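Local coordinates for protein diaminopimelate decarboxylase (Methanocaldococcus jannaschii, PDB 1TWI) that catalyses the pyridoxal-phosphate-dependent decarboxylation of meso-2,6-diaminopimelate to L-lysine, the last step of lysine biosynthesis by the diaminopimelate pathway, and works as a homodimer, at residues A[38-43]-A[297-302]; A[227-232]-A[243-248]; A[253-258]-A[381-386]. All coordinates share one frame; numbering follows the deposited sequence.

Contact 1 of 3, residues A[38-43]-A[297-302]; sequences EQIKIN and ATAGYL
Q39 and A299 bring the two backbones to a CA-CA distance of 5.1 Å, where a turn of helix 38-43 meets residues 297-299, just before the chain straightens into the strand of 300-302. So close an approach suits alanine: the A299 methyl CB touches two helix side chains, 3.5 Å from CG1 of I40, a tight contact, and 3.7 Å from CB of Q39. CG of Q39, anti to its backbone N (chi1 -176°), lies against the backbone of T298 and A299. One turn on, N43 directs its amide at T298. Its ND2 donates to T298 OG1 over 2.8 Å, with the hydroxyl oxygen near the amide plane and an N-H...O angle of 160°, and also to L295 O. A water bonded to T298 OG1 lies 2.7 Å from N43 OD1 and probably donates to it, which would link amide and hydroxyl a second time. Small polar side chains thus hold a buried junction, while I40 also packs on helix 74-82. A299 and Y301 are backbone-bonded to S36 and V34. The arrangement belongs to the joint between the TIM-like barrel and the beta domain of class-II (fold III) decarboxylases, where the chain leaves the barrel.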
loop_
_atom_site.group_PDB
_atom_site.type_symbol
_atom_site.label_atom_id
_atom_site.label_comp_id
_atom_site.label_asym_id
_atom_site.label_seq_id
_atom_site.Cartn_x
_atom_site.Cartn_y
_atom_site.Cartn_z
ATOM N N GLU A 38 4.397 -0.580 27.416
ATOM C CA GLU A 38 4.145 -1.715 28.329
ATOM C C GLU A 38 3.473 -2.896 27.585
ATOM O O GLU A 38 3.752 -4.054 27.877
ATOM C CB GLU A 38 3.257 -1.242 29.510
ATOM C CG GLU A 38 2.862 -2.315 30.544
ATOM C CD GLU A 38 4.036 -2.924 31.334
ATOM O OE1 GLU A 38 5.141 -2.324 31.416
ATOM O OE2 GLU A 38 3.821 -4.026 31.899
ATOM N N GLN A 39 2.554 -2.631 26.664
ATOM C CA GLN A 39 1.958 -3.764 25.963
ATOM C C GLN A 39 3.058 -4.570 25.181
ATOM O O GLN A 39 2.991 -5.812 25.084
ATOM C CB GLN A 39 0.882 -3.286 24.956
ATOM C CG GLN A 39 0.178 -4.458 24.280
ATOM C CD GLN A 39 -0.606 -5.283 25.311
ATOM O OE1 GLN A 39 -0.259 -6.448 25.631
ATOM N NE2 GLN A 39 -1.624 -4.668 25.874
ATOM N N ILE A 40 4.029 -3.871 24.571
ATOM C CA ILE A 40 5.100 -4.576 23.865
ATOM C C ILE A 40 5.900 -5.410 24.874
ATOM O O ILE A 40 6.264 -6.581 24.588
ATOM C CB ILE A 40 6.062 -3.597 23.102
ATOM C CG1 ILE A 40 5.291 -2.888 21.979
ATOM C CG2 ILE A 40 7.259 -4.386 22.490
ATOM C CD1 ILE A 40 6.058 -1.774 21.260
ATOM N N LYS A 41 6.191 -4.847 26.048
ATOM C CA LYS A 41 6.938 -5.629 27.053
ATOM C C LYS A 41 6.127 -6.835 27.476
ATOM O O LYS A 41 6.683 -7.937 27.662
ATOM C CB LYS A 41 7.249 -4.806 28.321
ATOM C CG LYS A 41 8.175 -3.573 28.063
ATOM C CD LYS A 41 8.496 -2.917 29.443
ATOM C CE LYS A 41 8.884 -1.489 29.273
ATOM N NZ LYS A 41 10.120 -1.373 28.453
ATOM N N ILE A 42 4.833 -6.645 27.637
ATOM C CA ILE A 42 3.977 -7.809 28.007
ATOM C C ILE A 42 3.990 -8.890 26.915
ATOM O O ILE A 42 4.152 -10.101 27.204
ATOM C CB ILE A 42 2.514 -7.362 28.221
ATOM C CG1 ILE A 42 2.449 -6.602 29.563
ATOM C CG2 ILE A 42 1.550 -8.622 28.125
ATOM C CD1 ILE A 42 1.177 -5.785 29.778
ATOM N N ASN A 43 3.841 -8.466 25.656
ATOM C CA ASN A 43 3.812 -9.472 24.576
ATOM C C ASN A 43 5.146 -10.226 24.489
ATOM O O ASN A 43 5.175 -11.444 24.297
ATOM C CB ASN A 43 3.477 -8.785 23.217
ATOM C CG ASN A 43 2.051 -8.225 23.177
ATOM O OD1 ASN A 43 1.217 -8.563 24.035
ATOM N ND2 ASN A 43 1.755 -7.366 22.188
ATOM N N ALA A 297 1.355 -5.972 17.348
ATOM C CA ALA A 297 0.044 -5.563 16.897
ATOM C C ALA A 297 -0.864 -4.987 17.959
ATOM O O ALA A 297 -1.426 -3.907 17.757
ATOM C CB ALA A 297 -0.702 -6.779 16.195
ATOM N N THR A 298 -1.029 -5.716 19.066
ATOM C CA THR A 298 -1.955 -5.267 20.123
ATOM C C THR A 298 -1.453 -4.036 20.894
ATOM O O THR A 298 -2.175 -3.501 21.719
ATOM C CB THR A 298 -2.211 -6.407 21.170
ATOM O OG1 THR A 298 -0.982 -6.812 21.735
ATOM C CG2 THR A 298 -2.873 -7.613 20.500
ATOM N N ALA A 299 -0.207 -3.608 20.653
ATOM C CA ALA A 299 0.313 -2.435 21.343
ATOM C C ALA A 299 -0.050 -1.124 20.595
ATOM O O ALA A 299 0.129 -0.024 21.148
ATOM C CB ALA A 299 1.873 -2.527 21.467
ATOM N N GLY A 300 -0.550 -1.247 19.377
ATOM C CA GLY A 300 -0.845 -0.048 18.562
ATOM C C GLY A 300 -2.291 0.347 18.383
ATOM O O GLY A 300 -3.153 -0.517 18.158
ATOM N N TYR A 301 -2.576 1.646 18.509
ATOM C CA TYR A 301 -3.942 2.145 18.340
ATOM C C TYR A 301 -3.829 3.313 17.395
ATOM O O TYR A 301 -2.868 4.049 17.483
ATOM C CB TYR A 301 -4.509 2.644 19.682
ATOM C CG TYR A 301 -4.541 1.500 20.700
ATOM C CD1 TYR A 301 -3.378 1.138 21.373
ATOM C CD2 TYR A 301 -5.718 0.716 20.900
ATOM C CE1 TYR A 301 -3.336 0.037 22.204
ATOM C CE2 TYR A 301 -5.701 -0.412 21.768
ATOM C CZ TYR A 301 -4.495 -0.735 22.403
ATOM O OH TYR A 301 -4.370 -1.857 23.199
ATOM N N LEU A 302 -4.801 3.467 16.490
ATOM C CA LEU A 302 -4.793 4.603 15.576
ATOM C C LEU A 302 -6.004 5.507 15.884
ATOM O O LEU A 302 -7.166 5.055 15.792
ATOM C CB LEU A 302 -4.862 4.123 14.119
ATOM C CG LEU A 302 -4.937 5.208 13.020
ATOM C CD1 LEU A 302 -3.726 6.165 13.091
ATOM C CD2 LEU A 302 -5.012 4.511 11.687
HETATM O O HOH W 1 -1.430 -8.817 23.686
#

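Contact 2 of 3, residues A[227-232]-A[243-248]; sequences KVMDFV and EDVNLG
V228 sets its two methyls against the side chains of V245 and L247, at the helix-to-strand interface of a beta-alpha-beta unit. Strand 202-208, helix 219-237 and strand 244-246 form this unit of the pyridoxal-binding TIM-like barrel, the helix on the outside and the two strands paired side by side in the parallel wall. The short axes of 227-232 and 244-246 run nearly antiparallel, at 156°, and come within 10.3 Å of each other, a gap filled by side chains.

V228 and V245 meet tip to tip, CG1 of V228 lying 4.0 Å from CG1 of V245. The other branch of V228, CG2, reaches CD2 of L247 at 4.1 Å, the two side chains crossing at a slant. V245 is likewise shared: its CG1, anti to the backbone N, meets V228, while its CG2, anti to the carbonyl carbon, touches CG2 of V232 at 4.0 Å, one helical turn after V228. The sulfur of M229 comes within 4.3 Å of that same V245 CG2, and the long flexible thioether lets M229 reach in from the flank of the helix. Beta-branched valines suit positions 228 and 245 because each offers two methyls close to the backbone, which here touch two neighbours at once.

Beyond the pair, V228 and V232 also rest on V207 of strand 202-208, while M229 and V245 share M275 of helix 264-276. The layer is apolar and buried. N246, by contrast, directs its side chain away from the helix, and its ND2 bonds E290, a residue of the cofactor site. N246 also forms an Asx turn, its OD1 accepting from the backbone N of G248 at 2.9 Å with an N-H...O angle of 162°.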
loop_
_atom_site.group_PDB
_atom_site.type_symbol
_atom_site.label_atom_id
_atom_site.label_comp_id
_atom_site.label_asym_id
_atom_site.label_seq_id
_atom_site.Cartn_x
_atom_site.Cartn_y
_atom_site.Cartn_z
ATOM N N LYS A 227 7.309 -31.836 10.634
ATOM C CA LYS A 227 7.961 -32.049 9.334
ATOM C C LYS A 227 9.357 -31.433 9.203
ATOM O O LYS A 227 10.218 -31.951 8.453
ATOM C CB LYS A 227 6.999 -31.621 8.238
ATOM C CG LYS A 227 5.663 -32.426 8.319
ATOM C CD LYS A 227 5.966 -33.885 7.996
ATOM C CE LYS A 227 4.830 -34.848 8.467
ATOM N NZ LYS A 227 3.692 -34.820 7.579
ATOM N N VAL A 228 9.585 -30.350 9.954
ATOM C CA VAL A 228 10.898 -29.732 9.984
ATOM C C VAL A 228 11.826 -30.686 10.749
ATOM O O VAL A 228 12.932 -31.001 10.293
ATOM C CB VAL A 228 10.878 -28.336 10.677
ATOM C CG1 VAL A 228 12.346 -27.860 10.937
ATOM C CG2 VAL A 228 10.148 -27.317 9.765
ATOM N N MET A 229 11.378 -31.188 11.888
ATOM C CA MET A 229 12.222 -32.107 12.622
ATOM C C MET A 229 12.458 -33.417 11.840
ATOM O O MET A 229 13.559 -34.014 11.929
ATOM C CB MET A 229 11.621 -32.377 14.038
ATOM C CG MET A 229 11.705 -31.152 14.996
ATOM S SD MET A 229 13.404 -30.469 15.186
ATOM C CE MET A 229 14.150 -31.650 16.363
ATOM N N ASP A 230 11.440 -33.893 11.110
ATOM C CA ASP A 230 11.638 -35.092 10.307
ATOM C C ASP A 230 12.790 -34.820 9.330
ATOM O O ASP A 230 13.592 -35.711 9.021
ATOM C CB ASP A 230 10.407 -35.424 9.455
ATOM C CG ASP A 230 9.240 -36.038 10.271
ATOM O OD1 ASP A 230 9.419 -36.401 11.443
ATOM O OD2 ASP A 230 8.165 -36.153 9.683
ATOM N N PHE A 231 12.866 -33.596 8.810
ATOM C CA PHE A 231 13.952 -33.293 7.864
ATOM C C PHE A 231 15.308 -33.234 8.603
ATOM O O PHE A 231 16.354 -33.611 8.039
ATOM C CB PHE A 231 13.658 -31.989 7.076
ATOM C CG PHE A 231 14.689 -31.687 6.003
ATOM C CD1 PHE A 231 14.815 -32.532 4.909
ATOM C CD2 PHE A 231 15.557 -30.600 6.130
ATOM C CE1 PHE A 231 15.820 -32.313 3.909
ATOM C CE2 PHE A 231 16.581 -30.353 5.138
ATOM C CZ PHE A 231 16.681 -31.236 4.031
ATOM N N VAL A 232 15.308 -32.761 9.843
ATOM C CA VAL A 232 16.559 -32.729 10.615
ATOM C C VAL A 232 17.029 -34.183 10.804
ATOM O O VAL A 232 18.241 -34.480 10.763
ATOM C CB VAL A 232 16.368 -31.961 11.987
ATOM C CG1 VAL A 232 17.634 -31.983 12.795
ATOM C CG2 VAL A 232 16.066 -30.422 11.687
ATOM N N GLU A 243 22.656 -26.968 14.020
ATOM C CA GLU A 243 22.799 -26.222 15.278
ATOM C C GLU A 243 21.583 -25.423 15.711
ATOM O O GLU A 243 21.309 -25.282 16.925
ATOM C CB GLU A 243 24.015 -25.263 15.175
ATOM C CG GLU A 243 25.319 -26.060 15.028
ATOM C CD GLU A 243 26.514 -25.244 14.594
ATOM O OE1 GLU A 243 26.527 -24.008 14.863
ATOM O OE2 GLU A 243 27.460 -25.847 13.987
ATOM N N ASP A 244 20.842 -24.917 14.723
ATOM C CA ASP A 244 19.683 -24.048 14.934
ATOM C C ASP A 244 18.467 -24.514 14.164
ATOM O O ASP A 244 18.586 -24.843 12.988
ATOM C CB ASP A 244 19.877 -22.619 14.341
ATOM C CG ASP A 244 20.962 -21.782 15.019
ATOM O OD1 ASP A 244 21.366 -22.109 16.149
ATOM O OD2 ASP A 244 21.388 -20.745 14.406
ATOM N N VAL A 245 17.309 -24.506 14.808
ATOM C CA VAL A 245 16.040 -24.755 14.124
ATOM C C VAL A 245 15.241 -23.462 14.360
ATOM O O VAL A 245 15.014 -23.032 15.490
ATOM C CB VAL A 245 15.293 -25.983 14.681
ATOM C CG1 VAL A 245 13.846 -25.981 14.149
ATOM C CG2 VAL A 245 16.008 -27.259 14.180
ATOM N N ASN A 246 14.844 -22.813 13.272
ATOM C CA ASN A 246 14.113 -21.537 13.366
ATOM C C ASN A 246 12.755 -21.839 12.772
ATOM O O ASN A 246 12.663 -22.214 11.590
ATOM C CB ASN A 246 14.903 -20.479 12.557
ATOM C CG ASN A 246 14.211 -19.112 12.489
ATOM O OD1 ASN A 246 12.991 -18.986 12.701
ATOM N ND2 ASN A 246 15.003 -18.072 12.146
ATOM N N LEU A 247 11.699 -21.731 13.591
ATOM C CA LEU A 247 10.382 -22.076 13.086
ATOM C C LEU A 247 9.542 -20.913 12.591
ATOM O O LEU A 247 8.339 -21.058 12.337
ATOM C CB LEU A 247 9.621 -22.925 14.141
ATOM C CG LEU A 247 10.359 -24.265 14.461
ATOM C CD1 LEU A 247 9.732 -24.939 15.737
ATOM C CD2 LEU A 247 10.261 -25.247 13.273
ATOM N N GLY A 248 10.174 -19.746 12.389
ATOM C CA GLY A 248 9.412 -18.647 11.776
ATOM C C GLY A 248 8.411 -17.971 12.700
ATOM O O GLY A 248 8.466 -18.114 13.937
#

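Contact 3 of 3, residues A[253-258]-A[381-386]; sequences IPYYKD and IFDVGA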
loop_
_atom_site.group_PDB
_atom_site.type_symbol
_atom_site.label_atom_id
_atom_site.label_comp_id
_atom_site.label_asym_id
_atom_site.label_seq_id
_atom_site.Cartn_x
_atom_site.Cartn_y
_atom_site.Cartn_z
ATOM N N ILE A 253 -3.154 -12.851 16.284
ATOM C CA ILE A 253 -3.461 -12.028 17.436
ATOM C C ILE A 253 -4.996 -11.839 17.480
ATOM O O ILE A 253 -5.693 -12.010 16.471
ATOM C CB ILE A 253 -2.695 -10.644 17.376
ATOM C CG1 ILE A 253 -3.232 -9.776 16.233
ATOM C CG2 ILE A 253 -1.186 -10.896 17.245
ATOM C CD1 ILE A 253 -4.206 -8.603 16.732
ATOM N N PRO A 254 -5.544 -11.473 18.645
ATOM C CA PRO A 254 -7.010 -11.325 18.690
ATOM C C PRO A 254 -7.658 -10.055 18.082
ATOM O O PRO A 254 -8.020 -9.135 18.814
ATOM C CB PRO A 254 -7.316 -11.519 20.202
ATOM C CG PRO A 254 -6.077 -10.896 20.899
ATOM C CD PRO A 254 -4.902 -11.190 19.950
ATOM N N TYR A 255 -7.801 -10.007 16.752
ATOM C CA TYR A 255 -8.435 -8.861 16.156
ATOM C C TYR A 255 -9.910 -8.859 16.598
ATOM O O TYR A 255 -10.440 -7.803 16.899
ATOM C CB TYR A 255 -8.369 -8.920 14.632
ATOM C CG TYR A 255 -6.992 -8.575 14.119
ATOM C CD1 TYR A 255 -6.482 -7.259 14.202
ATOM C CD2 TYR A 255 -6.184 -9.578 13.590
ATOM C CE1 TYR A 255 -5.167 -6.958 13.745
ATOM C CE2 TYR A 255 -4.859 -9.295 13.148
ATOM C CZ TYR A 255 -4.373 -7.987 13.225
ATOM O OH TYR A 255 -3.098 -7.728 12.736
ATOM N N TYR A 256 -10.554 -10.031 16.560
ATOM C CA TYR A 256 -11.925 -10.226 17.032
ATOM C C TYR A 256 -11.766 -10.423 18.545
ATOM O O TYR A 256 -10.860 -11.114 18.969
ATOM C CB TYR A 256 -12.543 -11.481 16.392
ATOM C CG TYR A 256 -13.128 -11.163 15.038
ATOM C CD1 TYR A 256 -14.323 -10.469 14.929
ATOM C CD2 TYR A 256 -12.453 -11.522 13.865
ATOM C CE1 TYR A 256 -14.829 -10.149 13.680
ATOM C CE2 TYR A 256 -12.957 -11.204 12.609
ATOM C CZ TYR A 256 -14.129 -10.532 12.528
ATOM O OH TYR A 256 -14.634 -10.259 11.290
ATOM N N LYS A 257 -12.621 -9.797 19.343
ATOM C CA LYS A 257 -12.516 -9.858 20.791
ATOM C C LYS A 257 -13.465 -10.825 21.539
ATOM O O LYS A 257 -13.390 -10.947 22.776
ATOM C CB LYS A 257 -12.734 -8.462 21.338
ATOM C CG LYS A 257 -11.948 -7.359 20.569
ATOM C CD LYS A 257 -10.457 -7.558 20.859
ATOM C CE LYS A 257 -9.596 -6.477 20.185
ATOM N NZ LYS A 257 -8.196 -6.976 20.244
ATOM N N ASP A 258 -14.313 -11.521 20.795
ATOM C CA ASP A 258 -15.316 -12.447 21.369
ATOM C C ASP A 258 -14.850 -13.903 21.583
ATOM O O ASP A 258 -15.475 -14.662 22.344
ATOM C CB ASP A 258 -16.550 -12.419 20.473
ATOM C CG ASP A 258 -16.271 -13.013 19.085
ATOM O OD1 ASP A 258 -15.205 -12.715 18.473
ATOM O OD2 ASP A 258 -17.123 -13.792 18.598
ATOM N N ILE A 381 -8.879 2.941 16.477
ATOM C CA ILE A 381 -8.919 1.700 15.709
ATOM C C ILE A 381 -7.860 0.861 16.383
ATOM O O ILE A 381 -6.661 1.214 16.421
ATOM C CB ILE A 381 -8.540 1.981 14.228
ATOM C CG1 ILE A 381 -9.578 2.953 13.616
ATOM C CG2 ILE A 381 -8.527 0.640 13.402
ATOM C CD1 ILE A 381 -8.980 3.734 12.312
ATOM N N PHE A 382 -8.290 -0.279 16.913
ATOM C CA PHE A 382 -7.392 -1.174 17.641
ATOM C C PHE A 382 -6.470 -2.061 16.822
ATOM O O PHE A 382 -6.749 -2.382 15.683
ATOM C CB PHE A 382 -8.191 -2.167 18.496
ATOM C CG PHE A 382 -8.731 -1.592 19.792
ATOM C CD1 PHE A 382 -9.219 -0.276 19.840
ATOM C CD2 PHE A 382 -8.817 -2.389 20.923
ATOM C CE1 PHE A 382 -9.801 0.218 21.017
ATOM C CE2 PHE A 382 -9.402 -1.917 22.130
ATOM C CZ PHE A 382 -9.892 -0.613 22.162
ATOM N N ASP A 383 -5.379 -2.461 17.470
ATOM C CA ASP A 383 -4.495 -3.495 16.970
ATOM C C ASP A 383 -3.845 -3.134 15.628
ATOM O O ASP A 383 -3.874 -3.905 14.678
ATOM C CB ASP A 383 -5.338 -4.773 16.857
ATOM C CG ASP A 383 -5.954 -5.182 18.201
ATOM O OD1 ASP A 383 -5.207 -5.155 19.212
ATOM O OD2 ASP A 383 -7.161 -5.522 18.272
ATOM N N VAL A 384 -3.252 -1.959 15.581
ATOM C CA VAL A 384 -2.601 -1.516 14.356
ATOM C C VAL A 384 -1.087 -1.410 14.556
ATOM O O VAL A 384 -0.396 -0.710 13.792
ATOM C CB VAL A 384 -3.130 -0.151 13.969
ATOM C CG1 VAL A 384 -4.598 -0.235 13.463
ATOM C CG2 VAL A 384 -3.012 0.829 15.221
ATOM N N GLY A 385 -0.554 -2.037 15.613
ATOM C CA GLY A 385 0.904 -1.959 15.818
ATOM C C GLY A 385 1.775 -2.698 14.791
ATOM O O GLY A 385 2.969 -2.436 14.672
ATOM N N ALA A 386 1.167 -3.624 14.058
ATOM C CA ALA A 386 1.865 -4.449 13.054
ATOM C C ALA A 386 1.234 -4.240 11.674
ATOM O O ALA A 386 0.021 -4.242 11.563
ATOM C CB ALA A 386 1.761 -5.964 13.446
HETATM O O HOH W 2 -1.893 -5.363 13.276
HETATM O O HOH W 3 -9.129 -5.527 16.458
#
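The ring of Y255 has CD1 of I253 on one face, 3.4 Å above the plane and over its centre, while D383 approaches its rim. Near the ring plane, D383 O lies 3.4 Å from CE1, and CB of D383 packs against CD1 and CE1. The D383 carboxylate stands almost perpendicular to the ring, at 83°. At the hydroxyl edge a water lies in the ring plane; it accepts from Y255 OH and donates to the carbonyls of D383 and A386. A tyrosine suits this place because its ring packs on I253 and the D383 side chain while its hydroxyl joins a polar network: OH is also bonded to R293, and the ring makes a cation-pi contact with R329, both part of the pocket of the bound lysine.

K257 and D383 reach toward each other tip to tip in a salt bridge. The lysine chain bends at chi2 (-69°), which turns CD back, and the rest runs extended, so that NZ meets OD2 of D383 at 2.7 Å on the syn side. NZ also donates to P254 O at 2.6 Å, almost straight in line with the carbonyl, and to L2 O. A second water donates to OD2 and to Y255 O, so OD2 takes two donors, an arrangement that would probably stabilise the negative charge. P254 is the centre of an inverse gamma turn, and its carbonyl accepts from K257.

Segment 253-258 is part of the loop between strand 244-246 and helix 264-276 of the barrel. It docks against F382 and D383, in the segment that carries strand 378-382 of the beta domain, with I253 and A386 both resting on helix 293-296, and F382 packing edge-to-face on Y301 of strand 300-311.

How the contacts relate
Contacts 1 and 3 are neighbours, with centres about 10 Å apart, and they touch through adjacent strands 300-311 and 378-382 of the mixed sheet: L302 O lies 2.8 Å from I381 N, a probable hydrogen bond. Their segments alternate along the chain, and both join the barrel to the beta domain. Contact 2 lies about 29 Å from contact 1 and about 30 Å from contact 3 (centres), between the barrel wall and helix 219-237. In sequence its two segments fall between those of contact 1 and before contact 3. The chain runs from strand 244-246 straight into the domain junction beside the substrate-binding residues.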